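Local atomic coordinates of manganese-dependent ADP-ribose/CDP-alcohol diphosphatase (Danio rerio, PDB entry 2NXF), a protein that probably hydrolyses ADP-ribose and CDP-alcohols such as CDP-choline at a centre of two metal ions, cleaving the diphosphate linkage. Residues H228-P233 and F261-D266; F144-A149 and L224-L229; A71-L76 and Y100-P105. One frame throughout, in Å; residues are numbered along the deposited sequence.

Interaction 1: H228-P233 and F261-D266. With ZN (zinc ion), chain C.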
loop_
_atom_site.group_PDB
_atom_site.type_symbol
_atom_site.label_atom_id
_atom_site.label_comp_id
_atom_site.label_asym_id
_atom_site.label_seq_id
_atom_site.Cartn_x
_atom_site.Cartn_y
_atom_site.Cartn_z
ATOM N N HIS A 228 -0.687 2.360 -0.871
ATOM C CA HIS A 228 -0.299 1.326 -1.838
ATOM C C HIS A 228 0.946 1.814 -2.591
ATOM O O HIS A 228 1.869 1.025 -2.860
ATOM C CB HIS A 228 -1.398 1.025 -2.857
ATOM C CG HIS A 228 -1.046 -0.100 -3.763
ATOM N ND1 HIS A 228 -0.787 -1.373 -3.290
ATOM C CD2 HIS A 228 -0.872 -0.143 -5.104
ATOM C CE1 HIS A 228 -0.491 -2.159 -4.316
ATOM N NE2 HIS A 228 -0.532 -1.437 -5.425
ATOM N N LEU A 229 0.962 3.102 -2.919
ATOM C CA LEU A 229 2.029 3.677 -3.735
ATOM C C LEU A 229 3.126 4.341 -2.918
ATOM O O LEU A 229 2.846 5.110 -1.977
ATOM C CB LEU A 229 1.464 4.754 -4.690
ATOM C CG LEU A 229 0.447 4.264 -5.732
ATOM C CD1 LEU A 229 -0.039 5.453 -6.599
ATOM C CD2 LEU A 229 1.019 3.166 -6.579
ATOM N N PRO A 230 4.387 4.083 -3.295
ATOM C CA PRO A 230 5.522 4.804 -2.697
ATOM C C PRO A 230 5.562 6.263 -3.164
ATOM O O PRO A 230 4.988 6.608 -4.214
ATOM C CB PRO A 230 6.745 4.043 -3.228
ATOM C CG PRO A 230 6.293 3.437 -4.518
ATOM C CD PRO A 230 4.832 3.073 -4.274
ATOM N N VAL A 231 6.237 7.101 -2.379
ATOM C CA VAL A 231 6.360 8.523 -2.728
ATOM C C VAL A 231 7.802 9.030 -2.786
ATOM O O VAL A 231 8.050 10.120 -3.299
ATOM C CB VAL A 231 5.517 9.437 -1.797
ATOM C CG1 VAL A 231 4.000 9.099 -1.888
ATOM C CG2 VAL A 231 6.036 9.353 -0.329
ATOM N N HIS A 232 8.769 8.254 -2.291
ATOM C CA HIS A 232 10.161 8.740 -2.328
ATOM C C HIS A 232 10.929 8.050 -3.457
ATOM O O HIS A 232 11.011 6.828 -3.486
ATOM C CB HIS A 232 10.867 8.521 -0.985
ATOM C CG HIS A 232 12.052 9.417 -0.793
ATOM N ND1 HIS A 232 13.090 9.482 -1.702
ATOM C CD2 HIS A 232 12.354 10.296 0.191
ATOM C CE1 HIS A 232 13.980 10.367 -1.281
ATOM N NE2 HIS A 232 13.557 10.876 -0.136
ATOM N N PRO A 233 11.487 8.840 -4.400
ATOM C CA PRO A 233 12.230 8.245 -5.508
ATOM C C PRO A 233 13.389 7.308 -5.119
ATOM O O PRO A 233 13.790 6.477 -5.940
ATOM C CB PRO A 233 12.773 9.471 -6.272
ATOM C CG PRO A 233 11.855 10.560 -5.930
ATOM C CD PRO A 233 11.419 10.312 -4.513
ATOM N N PHE A 261 7.115 5.628 6.184
ATOM C CA PHE A 261 6.114 5.608 5.151
ATOM C C PHE A 261 6.281 4.263 4.462
ATOM O O PHE A 261 7.351 3.966 3.930
ATOM C CB PHE A 261 6.374 6.757 4.180
ATOM C CG PHE A 261 5.294 6.928 3.157
ATOM C CD1 PHE A 261 4.279 7.869 3.347
ATOM C CD2 PHE A 261 5.270 6.116 2.022
ATOM C CE1 PHE A 261 3.250 8.016 2.384
ATOM C CE2 PHE A 261 4.263 6.261 1.055
ATOM C CZ PHE A 261 3.247 7.204 1.245
ATOM N N ILE A 262 5.246 3.437 4.532
ATOM C CA ILE A 262 5.350 2.033 4.082
ATOM C C ILE A 262 4.404 1.828 2.918
ATOM O O ILE A 262 3.220 2.193 2.990
ATOM C CB ILE A 262 5.011 1.052 5.255
ATOM C CG1 ILE A 262 6.045 1.205 6.383
ATOM C CG2 ILE A 262 5.007 -0.395 4.779
ATOM C CD1 ILE A 262 5.649 0.509 7.703
ATOM N N ALA A 263 4.931 1.271 1.827
ATOM C CA ALA A 263 4.133 1.100 0.623
ATOM C C ALA A 263 4.372 -0.265 -0.007
ATOM O O ALA A 263 5.297 -0.969 0.382
ATOM C CB ALA A 263 4.465 2.210 -0.386
ATOM N N GLY A 264 3.529 -0.623 -0.974
ATOM C CA GLY A 264 3.731 -1.840 -1.776
ATOM C C GLY A 264 3.928 -1.367 -3.209
ATOM O O GLY A 264 4.684 -0.407 -3.470
ATOM N N HIS A 265 3.253 -2.048 -4.138
ATOM C CA HIS A 265 3.171 -1.669 -5.569
ATOM C C HIS A 265 4.414 -1.996 -6.371
ATOM O O HIS A 265 4.312 -2.651 -7.411
ATOM C CB HIS A 265 2.744 -0.195 -5.759
ATOM C CG HIS A 265 2.310 0.165 -7.157
ATOM N ND1 HIS A 265 1.230 -0.421 -7.788
ATOM C CD2 HIS A 265 2.757 1.128 -7.999
ATOM C CE1 HIS A 265 1.040 0.152 -8.966
ATOM N NE2 HIS A 265 1.964 1.092 -9.127
ATOM N N ASP A 266 5.584 -1.534 -5.926
ATOM C CA ASP A 266 6.824 -1.906 -6.612
ATOM C C ASP A 266 7.252 -3.255 -6.046
ATOM O O ASP A 266 7.818 -3.319 -4.943
ATOM C CB ASP A 266 7.914 -0.843 -6.374
ATOM C CG ASP A 266 9.217 -1.158 -7.067
ATOM O OD1 ASP A 266 9.369 -2.266 -7.636
ATOM O OD2 ASP A 266 10.105 -0.270 -7.079
HETATM ZN ZN ZN C . -0.109 -2.191 -7.458
HETATM O O HOH W 1 1.667 -3.375 -7.717
#
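His228 and His265 grip the same zinc ion through different ring nitrogens: NE2 of His228 and ND1 of His265 each lie 2.2 Å from the metal. The side chains cross at about a right angle, and CB of His265 sits over a face of the His228 ring, 3.9 Å from its centroid. Bonds at the other nitrogens help fix the rotation of both rings, ND1 of His228 bonding to Leu58 O and NE2 of His265 to Asn198 OD1. Asp60 and Asn96 bind the same zinc, as does a water that also donates to His265 O. His265 takes an unusual backbone shape (phi 77°, psi -54°), that of a classic gamma turn, with a weak bond from Asp266 N back to Gly264 O. Just before it, Gly264 N donates to His228 O at 3.0 Å, from well above the carbonyl plane, tying the two metal-bearing loops together. Farther from the zinc the contact becomes apolar. With CG anti to the backbone N (chi1 -173°), the Phe261 side chain extends toward Val231, whose CG2 lies over the ring centre, 3.8 Å above the plane. Val231 CG1 approaches Phe261 CZ at 3.7 Å, while Leu229 O meets the ring edge in plane, 3.5 Å from Phe261 CE2. An alanine at Phe261 would remove that ring and would probably open a gap beside both Val231 methyls and Leu229 O. Between the zinc end and the Phe261 ring, Ala263 CB packs on Pro230 N at 3.5 Å. Gly264 and His265 begin a Gly-His-Asp-His sequence whose last histidine, His267, binds the neighbouring zinc of the pair; this is the GHxH motif of the dimetal active site in calcineurin-like phosphoesterases.

Interaction 2: F144-A149 and L224-L229. With ZN (zinc ion), chain C.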
loop_
_atom_site.group_PDB
_atom_site.type_symbol
_atom_site.label_atom_id
_atom_site.label_comp_id
_atom_site.label_asym_id
_atom_site.label_seq_id
_atom_site.Cartn_x
_atom_site.Cartn_y
_atom_site.Cartn_z
ATOM N N PHE A 144 -1.314 5.151 13.432
ATOM C CA PHE A 144 -1.290 4.587 12.071
ATOM C C PHE A 144 -2.178 5.429 11.186
ATOM O O PHE A 144 -3.282 5.821 11.594
ATOM C CB PHE A 144 -1.870 3.159 12.053
ATOM C CG PHE A 144 -0.917 2.077 12.516
ATOM C CD1 PHE A 144 0.215 2.371 13.257
ATOM C CD2 PHE A 144 -1.194 0.739 12.225
ATOM C CE1 PHE A 144 1.085 1.322 13.684
ATOM C CE2 PHE A 144 -0.337 -0.290 12.644
ATOM C CZ PHE A 144 0.792 0.003 13.358
ATOM N N VAL A 145 -1.725 5.667 9.956
ATOM C CA VAL A 145 -2.510 6.413 8.980
ATOM C C VAL A 145 -2.502 5.574 7.707
ATOM O O VAL A 145 -1.426 5.194 7.224
ATOM C CB VAL A 145 -1.887 7.804 8.680
ATOM C CG1 VAL A 145 -2.716 8.559 7.623
ATOM C CG2 VAL A 145 -1.762 8.654 9.971
ATOM N N LEU A 146 -3.681 5.262 7.174
ATOM C CA LEU A 146 -3.780 4.544 5.907
ATOM C C LEU A 146 -4.286 5.538 4.885
ATOM O O LEU A 146 -5.318 6.192 5.126
ATOM C CB LEU A 146 -4.784 3.378 5.990
ATOM C CG LEU A 146 -4.218 2.002 6.373
ATOM C CD1 LEU A 146 -3.873 2.011 7.853
ATOM C CD2 LEU A 146 -5.231 0.881 6.038
ATOM N N LEU A 147 -3.556 5.646 3.772
ATOM C CA LEU A 147 -3.885 6.601 2.715
ATOM C C LEU A 147 -4.481 5.914 1.501
ATOM O O LEU A 147 -4.299 4.689 1.310
ATOM C CB LEU A 147 -2.621 7.356 2.281
ATOM C CG LEU A 147 -1.869 8.166 3.348
ATOM C CD1 LEU A 147 -0.674 8.870 2.706
ATOM C CD2 LEU A 147 -2.824 9.153 4.028
ATOM N N ASP A 148 -5.183 6.724 0.693
ATOM C CA ASP A 148 -5.874 6.304 -0.513
ATOM C C ASP A 148 -5.104 6.891 -1.722
ATOM O O ASP A 148 -5.343 8.031 -2.148
ATOM C CB ASP A 148 -7.313 6.866 -0.457
ATOM C CG ASP A 148 -8.187 6.435 -1.636
ATOM O OD1 ASP A 148 -7.711 5.765 -2.589
ATOM O OD2 ASP A 148 -9.383 6.780 -1.574
ATOM N N ALA A 149 -4.185 6.093 -2.265
ATOM C CA ALA A 149 -3.316 6.573 -3.336
ATOM C C ALA A 149 -4.020 6.621 -4.707
ATOM O O ALA A 149 -3.402 7.058 -5.693
ATOM C CB ALA A 149 -2.055 5.698 -3.430
ATOM N N LEU A 224 3.139 6.070 11.702
ATOM C CA LEU A 224 3.444 5.176 10.609
ATOM C C LEU A 224 2.356 5.379 9.566
ATOM O O LEU A 224 1.161 5.279 9.882
ATOM C CB LEU A 224 3.410 3.715 11.072
ATOM C CG LEU A 224 4.466 3.295 12.117
ATOM C CD1 LEU A 224 4.052 3.666 13.568
ATOM C CD2 LEU A 224 4.641 1.793 12.019
ATOM N N ILE A 225 2.777 5.583 8.319
ATOM C CA ILE A 225 1.864 5.913 7.225
ATOM C C ILE A 225 1.940 4.813 6.191
ATOM O O ILE A 225 3.047 4.371 5.844
ATOM C CB ILE A 225 2.249 7.269 6.615
ATOM C CG1 ILE A 225 2.199 8.354 7.711
ATOM C CG2 ILE A 225 1.301 7.662 5.450
ATOM C CD1 ILE A 225 2.844 9.645 7.273
ATOM N N PHE A 226 0.777 4.373 5.714
ATOM C CA PHE A 226 0.693 3.226 4.810
ATOM C C PHE A 226 -0.027 3.672 3.551
ATOM O O PHE A 226 -1.054 4.358 3.632
ATOM C CB PHE A 226 -0.104 2.091 5.457
ATOM C CG PHE A 226 0.506 1.573 6.732
ATOM C CD1 PHE A 226 1.400 0.518 6.717
ATOM C CD2 PHE A 226 0.192 2.174 7.967
ATOM C CE1 PHE A 226 1.960 0.041 7.914
ATOM C CE2 PHE A 226 0.762 1.697 9.155
ATOM C CZ PHE A 226 1.639 0.636 9.124
ATOM N N SER A 227 0.508 3.295 2.395
ATOM C CA SER A 227 -0.066 3.712 1.109
ATOM C C SER A 227 0.204 2.600 0.101
ATOM O O SER A 227 1.251 1.970 0.178
ATOM C CB SER A 227 0.633 5.001 0.671
ATOM O OG SER A 227 0.391 5.315 -0.703
ATOM N N HIS A 228 -0.687 2.360 -0.871
ATOM C CA HIS A 228 -0.299 1.326 -1.838
ATOM C C HIS A 228 0.946 1.814 -2.591
ATOM O O HIS A 228 1.869 1.025 -2.860
ATOM C CB HIS A 228 -1.398 1.025 -2.857
ATOM C CG HIS A 228 -1.046 -0.100 -3.763
ATOM N ND1 HIS A 228 -0.787 -1.373 -3.290
ATOM C CD2 HIS A 228 -0.872 -0.143 -5.104
ATOM C CE1 HIS A 228 -0.491 -2.159 -4.316
ATOM N NE2 HIS A 228 -0.532 -1.437 -5.425
ATOM N N LEU A 229 0.962 3.102 -2.919
ATOM C CA LEU A 229 2.029 3.677 -3.735
ATOM C C LEU A 229 3.126 4.341 -2.918
ATOM O O LEU A 229 2.846 5.110 -1.977
ATOM C CB LEU A 229 1.464 4.754 -4.690
ATOM C CG LEU A 229 0.447 4.264 -5.732
ATOM C CD1 LEU A 229 -0.039 5.453 -6.599
ATOM C CD2 LEU A 229 1.019 3.166 -6.579
HETATM ZN ZN ZN C . -0.109 -2.191 -7.458
HETATM O O HOH W 2 -3.486 3.460 -1.065
HETATM O O HOH W 1 1.667 -3.375 -7.717
#
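Val145 bonds through both its N-H and its carbonyl to the neighbouring strand, in parallel register with Ile225. Its N donates to Leu224 O at 2.9 Å, and its own O accepts from Phe226 N at 2.8 Å. One step on, Leu147 N reaches Phe226 O, also at 2.8 Å, in a nearly straight bond. Each of these carbonyls gathers a second, weaker donor, a CA-H from Phe144, Ile225 and Leu146 in turn. Past the last of these bonds the backbones spread, and a water fills in for direct pairing, 2.8 Å from Leu147 O and accepting from Ala149 N and His228 N, each at 3.0 Å. Ser227 OG, anti to its backbone N (chi1 166°), donates to Leu229 O at 2.8 Å, in the carbonyl plane and on a lone pair, bracing the turn that follows the strand. The outward backbone groups are satisfied by flanking strands, Leu146 by Tyr134 and Ile225 by Cys260 and Ile262. On one face of the sheet Phe226 turns its edge to the face of the Phe144 ring, with planes 57° apart and CE2 of Phe226 3.8 Å from CD2 of Phe144. On the other, Leu147 CD1 meets Ile225 CG2 beneath helix 203-219. Ala149 CB rests on Leu229 CG beyond the strands. Parallel strands of the core beta sandwich, one of them running at its C-terminal end into a loop that carries a metal ligand, here His228, are characteristic of the calcineurin-like phosphoesterase fold.

Interaction 3: A71-L76 and Y100-P105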
loop_
_atom_site.group_PDB
_atom_site.type_symbol
_atom_site.label_atom_id
_atom_site.label_comp_id
_atom_site.label_asym_id
_atom_site.label_seq_id
_atom_site.Cartn_x
_atom_site.Cartn_y
_atom_site.Cartn_z
ATOM N N ALA A 71 -14.189 -14.130 -11.516
ATOM C CA ALA A 71 -13.957 -14.839 -10.250
ATOM C C ALA A 71 -13.535 -13.912 -9.107
ATOM O O ALA A 71 -12.940 -14.362 -8.116
ATOM C CB ALA A 71 -12.924 -15.957 -10.441
ATOM N N SER A 72 -13.833 -12.617 -9.236
ATOM C CA SER A 72 -13.401 -11.637 -8.216
ATOM C C SER A 72 -13.878 -12.001 -6.793
ATOM O O SER A 72 -13.100 -11.964 -5.841
ATOM C CB SER A 72 -13.881 -10.236 -8.590
ATOM O OG SER A 72 -13.352 -9.830 -9.845
ATOM N N ASP A 73 -15.158 -12.336 -6.653
ATOM C CA ASP A 73 -15.688 -12.621 -5.310
ATOM C C ASP A 73 -15.065 -13.879 -4.700
ATOM O O ASP A 73 -14.721 -13.893 -3.507
ATOM C CB ASP A 73 -17.205 -12.766 -5.344
ATOM C CG ASP A 73 -17.936 -11.453 -5.644
ATOM O OD1 ASP A 73 -17.328 -10.359 -5.622
ATOM O OD2 ASP A 73 -19.161 -11.532 -5.887
ATOM N N ARG A 74 -14.929 -14.942 -5.494
ATOM C CA ARG A 74 -14.358 -16.182 -4.940
ATOM C C ARG A 74 -12.875 -16.022 -4.612
ATOM O O ARG A 74 -12.402 -16.580 -3.625
ATOM C CB ARG A 74 -14.623 -17.413 -5.805
ATOM C CG ARG A 74 -13.885 -17.484 -7.108
ATOM C CD ARG A 74 -13.856 -18.942 -7.623
ATOM N NE ARG A 74 -15.149 -19.627 -7.504
ATOM C CZ ARG A 74 -15.311 -20.947 -7.599
ATOM N NH1 ARG A 74 -14.262 -21.740 -7.815
ATOM N NH2 ARG A 74 -16.524 -21.482 -7.479
ATOM N N ALA A 75 -12.157 -15.246 -5.423
ATOM C CA ALA A 75 -10.749 -14.957 -5.139
ATOM C C ALA A 75 -10.617 -14.189 -3.828
ATOM O O ALA A 75 -9.769 -14.503 -2.981
ATOM C CB ALA A 75 -10.085 -14.178 -6.290
ATOM N N LEU A 76 -11.457 -13.181 -3.647
ATOM C CA LEU A 76 -11.399 -12.409 -2.404
ATOM C C LEU A 76 -11.721 -13.325 -1.219
ATOM O O LEU A 76 -11.048 -13.278 -0.183
ATOM C CB LEU A 76 -12.359 -11.216 -2.457
ATOM C CG LEU A 76 -12.345 -10.363 -1.180
ATOM C CD1 LEU A 76 -10.949 -9.772 -0.912
ATOM C CD2 LEU A 76 -13.432 -9.265 -1.274
ATOM N N TYR A 100 -9.360 -2.664 -10.157
ATOM C CA TYR A 100 -9.601 -3.446 -11.369
ATOM C C TYR A 100 -10.755 -4.416 -11.124
ATOM O O TYR A 100 -11.539 -4.683 -12.031
ATOM C CB TYR A 100 -8.367 -4.264 -11.781
ATOM C CG TYR A 100 -7.132 -3.460 -12.131
ATOM C CD1 TYR A 100 -7.225 -2.157 -12.629
ATOM C CD2 TYR A 100 -5.862 -4.022 -11.990
ATOM C CE1 TYR A 100 -6.086 -1.419 -12.949
ATOM C CE2 TYR A 100 -4.711 -3.304 -12.298
ATOM C CZ TYR A 100 -4.823 -1.999 -12.765
ATOM O OH TYR A 100 -3.674 -1.288 -13.038
ATOM N N ASN A 101 -10.834 -4.953 -9.908
ATOM C CA ASN A 101 -11.880 -5.928 -9.567
ATOM C C ASN A 101 -13.205 -5.331 -9.126
ATOM O O ASN A 101 -14.249 -5.899 -9.420
ATOM C CB ASN A 101 -11.389 -6.860 -8.451
ATOM C CG ASN A 101 -10.438 -7.928 -8.960
ATOM O OD1 ASN A 101 -10.874 -8.906 -9.566
ATOM N ND2 ASN A 101 -9.134 -7.724 -8.752
ATOM N N PHE A 102 -13.152 -4.234 -8.366
ATOM C CA PHE A 102 -14.333 -3.710 -7.664
ATOM C C PHE A 102 -14.455 -2.204 -7.783
ATOM O O PHE A 102 -13.447 -1.478 -7.818
ATOM C CB PHE A 102 -14.263 -4.052 -6.160
ATOM C CG PHE A 102 -14.040 -5.516 -5.866
ATOM C CD1 PHE A 102 -15.016 -6.460 -6.176
ATOM C CD2 PHE A 102 -12.861 -5.935 -5.250
ATOM C CE1 PHE A 102 -14.807 -7.836 -5.903
ATOM C CE2 PHE A 102 -12.634 -7.300 -4.968
ATOM C CZ PHE A 102 -13.616 -8.241 -5.282
ATOM N N SER A 103 -15.699 -1.730 -7.789
ATOM C CA SER A 103 -15.989 -0.296 -7.675
ATOM C C SER A 103 -15.768 0.149 -6.230
ATOM O O SER A 103 -15.651 -0.697 -5.333
ATOM C CB SER A 103 -17.441 -0.040 -8.070
ATOM O OG SER A 103 -18.315 -0.616 -7.101
ATOM N N ARG A 104 -15.711 1.462 -5.983
ATOM C CA ARG A 104 -15.602 1.956 -4.593
ATOM C C ARG A 104 -16.789 1.559 -3.715
ATOM O O ARG A 104 -16.578 1.123 -2.585
ATOM C CB ARG A 104 -15.378 3.476 -4.516
ATOM C CG ARG A 104 -13.940 3.864 -4.495
ATOM C CD ARG A 104 -13.744 5.352 -4.692
ATOM N NE ARG A 104 -12.336 5.597 -4.986
ATOM C CZ ARG A 104 -11.382 5.741 -4.069
ATOM N NH1 ARG A 104 -10.133 5.972 -4.452
ATOM N NH2 ARG A 104 -11.665 5.686 -2.770
ATOM N N PRO A 105 -18.037 1.718 -4.213
ATOM C CA PRO A 105 -19.158 1.257 -3.383
ATOM C C PRO A 105 -19.059 -0.231 -3.028
ATOM O O PRO A 105 -19.363 -0.607 -1.885
ATOM C CB PRO A 105 -20.377 1.516 -4.275
ATOM C CG PRO A 105 -19.969 2.649 -5.134
ATOM C CD PRO A 105 -18.527 2.348 -5.457
HETATM O O HOH W 3 -15.481 -8.336 -10.705
#
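Ser72 and Asn101 join, side chain to side chain, the first turn of helix 72-84 to the last residue of helix 96-101. Helix 72-84 belongs to the beta-alpha-beta crossover between parallel strands 54-57 and 89-92 of the calcineurin-like phosphoesterase fold. The Phe102 ring, next along the chain, is wedged against the same turn. Its neighbours approach from distinct directions. Asp73 brings its carboxylate in nearly coplanar with the ring, the planes 13° apart, so that OD1 faces the edge at 3.6 Å from Phe102 CE1; this is where the ring's partly positive hydrogens would favour a negative oxygen. Ser72 CB comes in obliquely, 3.7 Å from the same CE1. Leu76, one turn farther along the helix, reaches Phe102 CZ with CD2 at 4.1 Å. Asn101 CB covers part of one ring face, 3.6 Å above its plane and toward the rim. ND2 of Asn101 donates to His97 O and Asp63 O, an arrangement that orients the amide with OD1 toward Ser72. With its oxygen anti to the carbonyl carbon (chi1 -60°), Ser72 OG donates to Asn101 OD1 at 2.7 Å, in the amide plane and on a lone pair. A water closes the arrangement, giving one proton to Ser72 OG at 2.7 Å and one to Asn101 O at 3.0 Å.

From the N terminus, interaction 3 comes first: it closes the stretch from helix 72-84 through strand 89-92 to helix 96-101, beside the crossover between strands 54-57 and 89-92 of the other sheet, and its centre lies about 17 Å from the centre of the chain. Interaction 2 then closes a far longer excursion, from strand 142-146 to strand 222-227. Interaction 1 opens where that one ends, sharing His228 and Leu229, and returns on strand 258-263; none nests inside another. Strands 142-146, 222-227 and 258-263 are neighbours in one sheet, and Ile262 is probably hydrogen-bonded to Ile225 and Ser227 where interactions 1 and 2 touch. A salt bridge, Arg104 NH2 to Asp148 OD2 at 2.8 Å, joins interactions 3 and 2.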